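Local coordinates for protein putative poly(3-hydroxybutyrate) depolymerase LpqC (PDB 3D0K) that probably hydrolyses ester bonds as a serine hydrolase of the alpha/beta-hydrolase fold, and is putatively a poly(3-hydroxybutyrate) depolymerase, at residues 35-47 and 84-96. Numbering follows the deposited sequence.
Sequences NADRPFTLNTYRP and LIVAPTFSDEIWP
Strands 40-46 and 84-89 run antiparallel, their axes 4.6 Å apart at closest approach, with T41-T89, N43-A87 and Y45-I85 as hydrogen-bonded pairs and L42-P88 and T44-V86 as the non-hydrogen-bonded pairs between them. On the face shared by N43 and T89, the amide ND2 of N43 donates to T89 OG1 at 2.8 Å, the hydroxyl lying close to the amide plane. That hydroxyl in turn donates to A87 O, which also accepts from N43 N on the opposite face of its carbonyl plane; accepting from N43 ND2 and donating to A87 O fixes the rotation of the T89 side chain. This antiparallel pairing, with strand 23-29 beyond 40-46 and parallel strand 56-60 beyond 84-89, lies one strand in from the N-terminal edge of an alpha/beta-hydrolase sheet. Where strand 84-89 gives way to loop, F40, first in its strand, and F90 form an offset stack, centroids 5.0 Å apart and planes at 26°; F40 CG sits between its backbone N and carbonyl carbon (chi1 57°), which lays the ring alongside F90. The W95 indole is sandwiched, F90 CD1 over one face and R38 CD over the other, 3.8 Å from the centroid of its six-membered ring. W95 NE1 reaches P39 O at 3.1 Å in a nearly straight bond (166°), and a water joins the same carbonyl to S91 N.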
loop_
_atom_site.group_PDB
_atom_site.type_symbol
_atom_site.label_atom_id
_atom_site.label_comp_id
_atom_site.label_asym_id
_atom_site.label_seq_id
_atom_site.Cartn_x
_atom_site.Cartn_y
_atom_site.Cartn_z
ATOM N N ASN A 35 8.493 17.219 -2.623
ATOM C CA ASN A 35 9.566 16.244 -2.884
ATOM C C ASN A 35 10.374 16.564 -4.148
ATOM O O ASN A 35 10.651 15.702 -4.973
ATOM C CB ASN A 35 9.012 14.809 -2.889
ATOM C CG ASN A 35 8.414 14.427 -1.557
ATOM O OD1 ASN A 35 7.210 14.541 -1.344
ATOM N ND2 ASN A 35 9.258 14.009 -0.633
ATOM N N ALA A 36 10.772 17.828 -4.261
ATOM C CA ALA A 36 11.506 18.329 -5.435
ATOM C C ALA A 36 12.838 17.602 -5.702
ATOM O O ALA A 36 13.226 17.408 -6.849
ATOM C CB ALA A 36 11.732 19.847 -5.307
ATOM N N ASP A 37 13.496 17.157 -4.637
ATOM C CA ASP A 37 14.839 16.583 -4.726
ATOM C C ASP A 37 14.910 15.062 -4.671
ATOM O O ASP A 37 15.987 14.497 -4.441
ATOM C CB ASP A 37 15.677 17.148 -3.564
ATOM C CG ASP A 37 15.721 18.665 -3.576
ATOM O OD1 ASP A 37 15.777 19.228 -4.693
ATOM O OD2 ASP A 37 15.665 19.295 -2.483
ATOM N N ARG A 38 13.770 14.393 -4.830
ATOM C CA ARG A 38 13.740 12.975 -4.606
ATOM C C ARG A 38 12.957 12.308 -5.718
ATOM O O ARG A 38 11.746 12.151 -5.622
ATOM C CB ARG A 38 13.187 12.656 -3.217
ATOM C CG ARG A 38 14.295 12.407 -2.167
ATOM C CD ARG A 38 13.710 12.224 -0.766
ATOM N NE ARG A 38 12.923 13.419 -0.452
ATOM C CZ ARG A 38 13.428 14.542 0.063
ATOM N NH1 ARG A 38 14.717 14.626 0.376
ATOM N NH2 ARG A 38 12.632 15.588 0.270
ATOM N N PRO A 39 13.657 11.953 -6.804
ATOM C CA PRO A 39 13.009 11.186 -7.864
ATOM C C PRO A 39 12.633 9.771 -7.455
ATOM O O PRO A 39 13.218 9.176 -6.541
ATOM C CB PRO A 39 14.069 11.130 -8.972
ATOM C CG PRO A 39 15.378 11.465 -8.289
ATOM C CD PRO A 39 15.079 12.276 -7.089
ATOM N N PHE A 40 11.665 9.219 -8.152
ATOM C CA PHE A 40 11.407 7.787 -8.019
ATOM C C PHE A 40 10.940 7.259 -9.368
ATOM O O PHE A 40 10.993 7.981 -10.390
ATOM C CB PHE A 40 10.398 7.512 -6.893
ATOM C CG PHE A 40 9.070 8.232 -7.068
ATOM C CD1 PHE A 40 8.943 9.577 -6.704
ATOM C CD2 PHE A 40 7.924 7.527 -7.505
ATOM C CE1 PHE A 40 7.743 10.236 -6.799
ATOM C CE2 PHE A 40 6.704 8.181 -7.602
ATOM C CZ PHE A 40 6.609 9.535 -7.249
ATOM N N THR A 41 10.513 6.012 -9.385
ATOM C CA THR A 41 10.234 5.331 -10.638
ATOM C C THR A 41 8.840 4.717 -10.579
ATOM O O THR A 41 8.460 4.167 -9.560
ATOM C CB THR A 41 11.275 4.221 -10.925
ATOM O OG1 THR A 41 12.590 4.791 -10.854
ATOM C CG2 THR A 41 11.043 3.600 -12.337
ATOM N N LEU A 42 8.108 4.825 -11.669
ATOM C CA LEU A 42 6.859 4.081 -11.810
ATOM C C LEU A 42 7.190 2.864 -12.656
ATOM O O LEU A 42 7.502 2.990 -13.854
ATOM C CB LEU A 42 5.755 4.905 -12.465
ATOM C CG LEU A 42 5.526 6.347 -11.984
ATOM C CD1 LEU A 42 4.341 6.999 -12.716
ATOM C CD2 LEU A 42 5.225 6.213 -10.474
ATOM N N ASN A 43 7.213 1.704 -12.020
ATOM C CA ASN A 43 7.352 0.454 -12.772
ATOM C C ASN A 43 5.935 0.043 -13.111
ATOM O O ASN A 43 5.124 -0.235 -12.239
ATOM C CB ASN A 43 8.087 -0.623 -11.964
ATOM C CG ASN A 43 9.567 -0.347 -11.908
ATOM O OD1 ASN A 43 10.231 -0.405 -12.958
ATOM N ND2 ASN A 43 10.094 0.034 -10.712
ATOM N N THR A 44 5.626 0.081 -14.400
ATOM C CA THR A 44 4.246 -0.036 -14.839
ATOM C C THR A 44 4.025 -1.271 -15.711
ATOM O O THR A 44 4.977 -1.815 -16.323
ATOM C CB THR A 44 3.825 1.219 -15.634
ATOM O OG1 THR A 44 4.633 1.332 -16.839
ATOM C CG2 THR A 44 3.976 2.442 -14.764
ATOM N N TYR A 45 2.764 -1.693 -15.791
ATOM C CA TYR A 45 2.377 -2.660 -16.822
ATOM C C TYR A 45 1.035 -2.275 -17.384
ATOM O O TYR A 45 0.056 -2.066 -16.637
ATOM C CB TYR A 45 2.323 -4.082 -16.285
ATOM C CG TYR A 45 1.927 -5.061 -17.339
ATOM C CD1 TYR A 45 2.833 -5.430 -18.340
ATOM C CD2 TYR A 45 0.663 -5.670 -17.312
ATOM C CE1 TYR A 45 2.456 -6.363 -19.350
ATOM C CE2 TYR A 45 0.276 -6.603 -18.312
ATOM C CZ TYR A 45 1.158 -6.926 -19.324
ATOM O OH TYR A 45 0.767 -7.852 -20.280
ATOM N N ARG A 46 0.974 -2.218 -18.703
ATOM C CA ARG A 46 -0.282 -2.005 -19.372
ATOM C C ARG A 46 -0.581 -3.192 -20.287
ATOM O O ARG A 46 0.212 -3.509 -21.175
ATOM C CB ARG A 46 -0.237 -0.708 -20.208
ATOM C CG ARG A 46 -1.501 -0.521 -21.010
ATOM C CD ARG A 46 -1.472 0.816 -21.721
ATOM N NE ARG A 46 -2.677 0.914 -22.529
ATOM C CZ ARG A 46 -3.336 2.043 -22.717
ATOM N NH1 ARG A 46 -4.445 2.028 -23.425
ATOM N NH2 ARG A 46 -2.870 3.182 -22.174
ATOM N N PRO A 47 -1.703 -3.897 -20.048
ATOM C CA PRO A 47 -2.039 -5.064 -20.905
ATOM C C PRO A 47 -2.567 -4.631 -22.263
ATOM O O PRO A 47 -3.100 -3.523 -22.401
ATOM C CB PRO A 47 -3.194 -5.763 -20.164
ATOM C CG PRO A 47 -3.782 -4.714 -19.315
ATOM C CD PRO A 47 -2.685 -3.667 -18.977
ATOM N N LEU A 84 -4.543 -1.614 -15.318
ATOM C CA LEU A 84 -3.287 -0.885 -15.461
ATOM C C LEU A 84 -2.490 -1.010 -14.144
ATOM O O LEU A 84 -2.977 -0.650 -13.087
ATOM C CB LEU A 84 -3.587 0.574 -15.751
ATOM C CG LEU A 84 -2.336 1.470 -15.896
ATOM C CD1 LEU A 84 -1.533 1.064 -17.156
ATOM C CD2 LEU A 84 -2.799 2.966 -15.937
ATOM N N ILE A 85 -1.294 -1.571 -14.202
ATOM C CA ILE A 85 -0.491 -1.758 -12.982
ATOM C C ILE A 85 0.537 -0.662 -12.814
ATOM O O ILE A 85 1.299 -0.400 -13.748
ATOM C CB ILE A 85 0.254 -3.140 -13.011
ATOM C CG1 ILE A 85 -0.747 -4.289 -13.254
ATOM C CG2 ILE A 85 1.062 -3.352 -11.668
ATOM C CD1 ILE A 85 -1.978 -4.366 -12.304
ATOM N N VAL A 86 0.546 0.007 -11.649
ATOM C CA VAL A 86 1.520 1.060 -11.382
ATOM C C VAL A 86 2.172 0.757 -10.052
ATOM O O VAL A 86 1.478 0.735 -9.003
ATOM C CB VAL A 86 0.826 2.448 -11.260
ATOM C CG1 VAL A 86 1.810 3.519 -10.875
ATOM C CG2 VAL A 86 0.112 2.824 -12.603
ATOM N N ALA A 87 3.490 0.561 -10.094
ATOM C CA ALA A 87 4.262 0.280 -8.896
ATOM C C ALA A 87 5.246 1.436 -8.601
ATOM O O ALA A 87 6.382 1.433 -9.127
ATOM C CB ALA A 87 4.961 -1.045 -9.034
ATOM N N PRO A 88 4.803 2.424 -7.785
ATOM C CA PRO A 88 5.708 3.499 -7.374
ATOM C C PRO A 88 6.851 2.867 -6.585
ATOM O O PRO A 88 6.610 2.222 -5.557
ATOM C CB PRO A 88 4.835 4.396 -6.474
ATOM C CG PRO A 88 3.369 4.055 -6.892
ATOM C CD PRO A 88 3.456 2.572 -7.180
ATOM N N THR A 89 8.083 3.114 -7.047
ATOM C CA THR A 89 9.258 2.391 -6.584
ATOM C C THR A 89 10.278 3.338 -5.962
ATOM O O THR A 89 10.769 4.236 -6.633
ATOM C CB THR A 89 9.879 1.648 -7.759
ATOM O OG1 THR A 89 8.865 0.808 -8.327
ATOM C CG2 THR A 89 11.032 0.809 -7.299
ATOM N N PHE A 90 10.622 3.085 -4.690
ATOM C CA PHE A 90 11.452 4.035 -3.898
ATOM C C PHE A 90 12.755 3.343 -3.564
ATOM O O PHE A 90 12.790 2.434 -2.739
ATOM C CB PHE A 90 10.677 4.481 -2.621
ATOM C CG PHE A 90 9.383 5.188 -2.933
ATOM C CD1 PHE A 90 9.367 6.541 -3.214
ATOM C CD2 PHE A 90 8.176 4.465 -3.027
ATOM C CE1 PHE A 90 8.187 7.176 -3.527
ATOM C CE2 PHE A 90 6.996 5.073 -3.331
ATOM C CZ PHE A 90 6.994 6.436 -3.621
ATOM N N SER A 91 13.814 3.734 -4.257
ATOM C CA SER A 91 15.059 3.023 -4.159
ATOM C C SER A 91 15.706 3.239 -2.799
ATOM O O SER A 91 15.472 4.253 -2.162
ATOM C CB SER A 91 16.011 3.488 -5.264
ATOM O OG SER A 91 16.416 4.831 -5.036
ATOM N N ASP A 92 16.503 2.277 -2.363
ATOM C CA ASP A 92 17.274 2.423 -1.128
ATOM C C ASP A 92 18.231 3.605 -1.209
ATOM O O ASP A 92 18.511 4.272 -0.187
ATOM C CB ASP A 92 18.064 1.167 -0.872
ATOM C CG ASP A 92 17.258 0.096 -0.199
ATOM O OD1 ASP A 92 16.419 0.411 0.684
ATOM O OD2 ASP A 92 17.482 -1.093 -0.539
ATOM N N GLU A 93 18.723 3.890 -2.418
ATOM C CA GLU A 93 19.688 4.966 -2.570
ATOM C C GLU A 93 19.076 6.341 -2.357
ATOM O O GLU A 93 19.659 7.156 -1.682
ATOM C CB GLU A 93 20.394 4.914 -3.935
ATOM C CG GLU A 93 21.848 5.290 -3.832
ATOM C CD GLU A 93 22.343 6.183 -4.982
ATOM O OE1 GLU A 93 21.794 6.107 -6.133
ATOM O OE2 GLU A 93 23.315 6.960 -4.715
ATOM N N ILE A 94 17.885 6.587 -2.886
ATOM C CA ILE A 94 17.262 7.920 -2.775
ATOM C C ILE A 94 16.271 8.047 -1.598
ATOM O O ILE A 94 16.026 9.164 -1.082
ATOM C CB ILE A 94 16.565 8.296 -4.104
ATOM C CG1 ILE A 94 17.579 8.230 -5.247
ATOM C CG2 ILE A 94 15.884 9.678 -4.042
ATOM C CD1 ILE A 94 16.984 8.300 -6.637
ATOM N N TRP A 95 15.708 6.908 -1.188
ATOM C CA TRP A 95 14.729 6.864 -0.084
ATOM C C TRP A 95 15.203 5.876 0.993
ATOM O O TRP A 95 14.584 4.842 1.223
ATOM C CB TRP A 95 13.369 6.442 -0.628
ATOM C CG TRP A 95 12.871 7.376 -1.664
ATOM C CD1 TRP A 95 13.184 7.360 -3.004
ATOM C CD2 TRP A 95 11.959 8.462 -1.476
ATOM N NE1 TRP A 95 12.524 8.383 -3.658
ATOM C CE2 TRP A 95 11.759 9.072 -2.755
ATOM C CE3 TRP A 95 11.281 8.982 -0.358
ATOM C CZ2 TRP A 95 10.906 10.167 -2.947
ATOM C CZ3 TRP A 95 10.434 10.085 -0.543
ATOM C CH2 TRP A 95 10.269 10.677 -1.832
ATOM N N PRO A 96 16.319 6.202 1.665
ATOM C CA PRO A 96 16.941 5.198 2.540
ATOM C C PRO A 96 16.157 4.880 3.834
ATOM O O PRO A 96 15.570 5.764 4.461
ATOM C CB PRO A 96 18.322 5.827 2.858
ATOM C CG PRO A 96 18.051 7.293 2.774
ATOM C CD PRO A 96 17.054 7.490 1.687
HETATM O O HOH W 1 13.805 6.282 -6.107
#